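Putative transcriptional regulator protein, LacI family (Rhizobium etli, PDB 3MIZ) probably binds regulatory DNA and controls transcription, as a repressor of the LacI family would. Local coordinates at residues G118-T123 / R154-E159. Residues are numbered along the deposited sequence; the frame is centred on the assembly and turned at random.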
ATOM      1  N   GLY A 118      -7.923  -8.793 -19.147  1.00 14.72           N
ATOM      2  CA  GLY A 118      -7.861  -7.384 -18.804  1.00 15.35           C
ATOM      3  C   GLY A 118      -6.984  -6.590 -19.753  1.00 14.99           C
ATOM      4  O   GLY A 118      -7.379  -5.514 -20.210  1.00 16.13           O
ATOM      5  N   ALA A 119      -5.796  -7.111 -20.055  1.00 13.56           N
ATOM      6  CA  ALA A 119      -4.874  -6.420 -20.955  1.00 15.34           C
ATOM      7  C   ALA A 119      -5.431  -6.408 -22.371  1.00 16.61           C
ATOM      8  O   ALA A 119      -5.227  -5.450 -23.123  1.00 13.12           O
ATOM      9  CB  ALA A 119      -3.502  -7.086 -20.931  1.00 17.23           C
ATOM     10  N   ARG A 120      -6.133  -7.480 -22.728  1.00 15.16           N
ATOM     11  CA  ARG A 120      -6.742  -7.583 -24.044  1.00 17.52           C
ATOM     12  C   ARG A 120      -7.789  -6.480 -24.210  1.00 15.10           C
ATOM     13  O   ARG A 120      -7.788  -5.762 -25.208  1.00 15.93           O
ATOM     14  CB  ARG A 120      -7.412  -8.956 -24.218  1.00 17.94           C
ATOM     15  CG  ARG A 120      -8.291  -9.081 -25.465  1.00 20.24           C
ATOM     16  CD  ARG A 120      -8.824 -10.508 -25.656  1.00 22.14           C
ATOM     17  NE  ARG A 120      -9.843 -10.917 -24.678  1.00 24.38           N
ATOM     18  CZ  ARG A 120      -9.740 -11.998 -23.901  1.00 26.49           C
ATOM     19  NH1 ARG A 120      -8.661 -12.769 -23.980  1.00 28.98           N
ATOM     20  NH2 ARG A 120     -10.718 -12.335 -23.065  1.00 19.78           N
ATOM     21  N   ASP A 121      -8.677  -6.351 -23.233  1.00 15.70           N
ATOM     22  CA  ASP A 121      -9.736  -5.352 -23.306  1.00 16.75           C
ATOM     23  C   ASP A 121      -9.217  -3.923 -23.263  1.00 18.99           C
ATOM     24  O   ASP A 121      -9.792  -3.027 -23.883  1.00 19.95           O
ATOM     25  CB  ASP A 121     -10.745  -5.570 -22.185  1.00 16.46           C
ATOM     26  CG  ASP A 121     -11.562  -6.829 -22.384  1.00 20.23           C
ATOM     27  OD1 ASP A 121     -11.626  -7.312 -23.536  1.00 20.38           O
ATOM     28  OD2 ASP A 121     -12.145  -7.323 -21.402  1.00 19.70           O
ATOM     29  N   LEU A 122      -8.126  -3.714 -22.536  1.00 17.29           N
ATOM     30  CA  LEU A 122      -7.533  -2.392 -22.415  1.00 17.14           C
ATOM     31  C   LEU A 122      -6.857  -2.031 -23.736  1.00 16.06           C
ATOM     32  O   LEU A 122      -6.907  -0.882 -24.177  1.00 14.58           O
ATOM     33  CB  LEU A 122      -6.527  -2.399 -21.260  1.00 19.57           C
ATOM     34  CG  LEU A 122      -6.165  -1.102 -20.545  1.00 24.21           C
ATOM     35  CD1 LEU A 122      -7.401  -0.266 -20.267  1.00 23.37           C
ATOM     36  CD2 LEU A 122      -5.461  -1.464 -19.249  1.00 25.57           C
ATOM     37  N   THR A 123      -6.249  -3.020 -24.386  1.00 13.86           N
ATOM     38  CA  THR A 123      -5.584  -2.774 -25.661  1.00 15.40           C
ATOM     39  C   THR A 123      -6.650  -2.476 -26.727  1.00 17.57           C
ATOM     40  O   THR A 123      -6.499  -1.549 -27.527  1.00 18.64           O
ATOM     41  CB  THR A 123      -4.717  -3.994 -26.084  1.00 17.62           C
ATOM     42  OG1 THR A 123      -3.703  -4.221 -25.093  1.00 18.27           O
ATOM     43  CG2 THR A 123      -4.038  -3.740 -27.434  1.00 16.70           C
ATOM     44  N   ARG A 154       0.520  -8.041 -27.204  1.00 22.60           N
ATOM     45  CA  ARG A 154       1.104  -8.494 -28.460  1.00 25.23           C
ATOM     46  C   ARG A 154       0.098  -9.107 -29.426  1.00 24.58           C
ATOM     47  O   ARG A 154       0.047  -8.713 -30.587  1.00 28.08           O
ATOM     48  CB  ARG A 154       2.227  -9.505 -28.199  1.00 25.89           C
ATOM     49  CG  ARG A 154       3.515  -8.909 -27.659  1.00 30.60           C
ATOM     50  CD  ARG A 154       4.528 -10.018 -27.391  1.00 33.97           C
ATOM     51  NE  ARG A 154       5.752  -9.536 -26.757  1.00 36.98           N
ATOM     52  CZ  ARG A 154       6.679  -8.806 -27.366  1.00 37.50           C
ATOM     53  NH1 ARG A 154       6.528  -8.466 -28.639  1.00 38.70           N
ATOM     54  NH2 ARG A 154       7.758  -8.419 -26.703  1.00 36.74           N
ATOM     55  N   ARG A 155      -0.696 -10.070 -28.971  1.00 25.57           N
ATOM     56  CA  ARG A 155      -1.665 -10.691 -29.872  1.00 26.74           C
ATOM     57  C   ARG A 155      -2.864  -9.813 -30.221  1.00 26.17           C
ATOM     58  O   ARG A 155      -3.336  -9.840 -31.357  1.00 24.24           O
ATOM     59  CB  ARG A 155      -2.192 -12.014 -29.315  1.00 27.97           C
ATOM     60  CG  ARG A 155      -3.176 -12.690 -30.284  1.00 31.18           C
ATOM     61  CD  ARG A 155      -3.791 -13.954 -29.715  1.00 31.97           C
ATOM     62  NE  ARG A 155      -4.877 -14.475 -30.547  1.00 32.12           N
ATOM     63  CZ  ARG A 155      -4.731 -14.963 -31.778  1.00 32.96           C
ATOM     64  NH1 ARG A 155      -3.535 -15.004 -32.354  1.00 32.10           N
ATOM     65  NH2 ARG A 155      -5.786 -15.430 -32.431  1.00 30.39           N
ATOM     66  N   THR A 156      -3.367  -9.047 -29.260  1.00 24.93           N
ATOM     67  CA  THR A 156      -4.521  -8.201 -29.537  1.00 25.07           C
ATOM     68  C   THR A 156      -4.177  -7.192 -30.614  1.00 24.71           C
ATOM     69  O   THR A 156      -4.981  -6.931 -31.514  1.00 24.16           O
ATOM     70  CB  THR A 156      -5.000  -7.467 -28.279  1.00 25.84           C
ATOM     71  OG1 THR A 156      -3.929  -6.685 -27.740  1.00 29.98           O
ATOM     72  CG2 THR A 156      -5.482  -8.471 -27.244  1.00 19.12           C
ATOM     73  N   THR A 157      -2.978  -6.626 -30.524  1.00 23.76           N
ATOM     74  CA  THR A 157      -2.545  -5.658 -31.516  1.00 26.05           C
ATOM     75  C   THR A 157      -2.333  -6.341 -32.866  1.00 27.10           C
ATOM     76  O   THR A 157      -2.593  -5.747 -33.910  1.00 27.34           O
ATOM     77  CB  THR A 157      -1.246  -4.934 -31.083  1.00 27.06           C
ATOM     78  OG1 THR A 157      -0.815  -4.063 -32.134  1.00 31.45           O
ATOM     79  CG2 THR A 157      -0.143  -5.922 -30.770  1.00 22.74           C
ATOM     80  N   SER A 158      -1.866  -7.588 -32.857  1.00 27.36           N
ATOM     81  CA  SER A 158      -1.656  -8.303 -34.119  1.00 27.92           C
ATOM     82  C   SER A 158      -2.990  -8.714 -34.733  1.00 27.82           C
ATOM     83  O   SER A 158      -3.180  -8.617 -35.944  1.00 29.18           O
ATOM     84  CB  SER A 158      -0.778  -9.542 -33.910  1.00 30.43           C
ATOM     85  OG  SER A 158       0.601  -9.198 -33.909  1.00 32.55           O
ATOM     86  N   GLU A 159      -3.911  -9.168 -33.890  1.00 28.18           N
ATOM     87  CA  GLU A 159      -5.233  -9.592 -34.338  1.00 29.66           C
ATOM     88  C   GLU A 159      -5.972  -8.408 -34.973  1.00 29.28           C
ATOM     89  O   GLU A 159      -6.819  -8.584 -35.857  1.00 29.25           O
ATOM     90  CB  GLU A 159      -6.030 -10.134 -33.143  1.00 33.72           C
ATOM     91  CG  GLU A 159      -7.435 -10.620 -33.465  1.00 39.30           C
ATOM     92  CD  GLU A 159      -8.163 -11.158 -32.236  1.00 43.63           C
ATOM     93  OE1 GLU A 159      -8.314 -10.401 -31.250  1.00 44.43           O
ATOM     94  OE2 GLU A 159      -8.585 -12.336 -32.257  1.00 45.17           O
TER
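Thr123 and Arg120 of helix 115-127 meet Thr156 of helix 144-160 in a small, buried van der Waals contact between two helices of the second of the two lobes, a methyl set against a hydroxyl oxygen on one side and against a methylene on the other. The short segments run roughly the same way, their axes crossing at -39° and approaching to 9.1 Å. Thr156 points at the other helix and reaches between Arg120 and Thr123, about one turn apart. Its methyl CG2 lies 3.4 Å from Arg120 CG, the two side chains crossing at about a right angle before the arginine bends away at chi3. The other branch, OG1, meets the methyl of Thr123, with Thr123 CG2 3.0 Å from Thr156 OG1. That hydroxyl is hydrogen-bonded within its own helix, chiefly to Ala152 O, with Phe153 O as a second partner, and the methyl thus packs on an oxygen whose polar need is met there. Both helices lie on the same face of the mixed sheet in the alpha/beta lobe of a periplasmic-binding-protein-like fold, where Thr123 also touches Met202 on strand 200-203. With OG1 beside its backbone N (chi1 -61°), Thr123 turns its hydroxyl back to Ala119 O at 2.8 Å. The same oxygen takes the backbone N-H of Thr123 from the opposite face of the carbonyl plane. A glycine here, lacking methyl and hydroxyl, would probably open a gap against Thr156 and leave Ala119 O with the backbone N-H alone of its two donors.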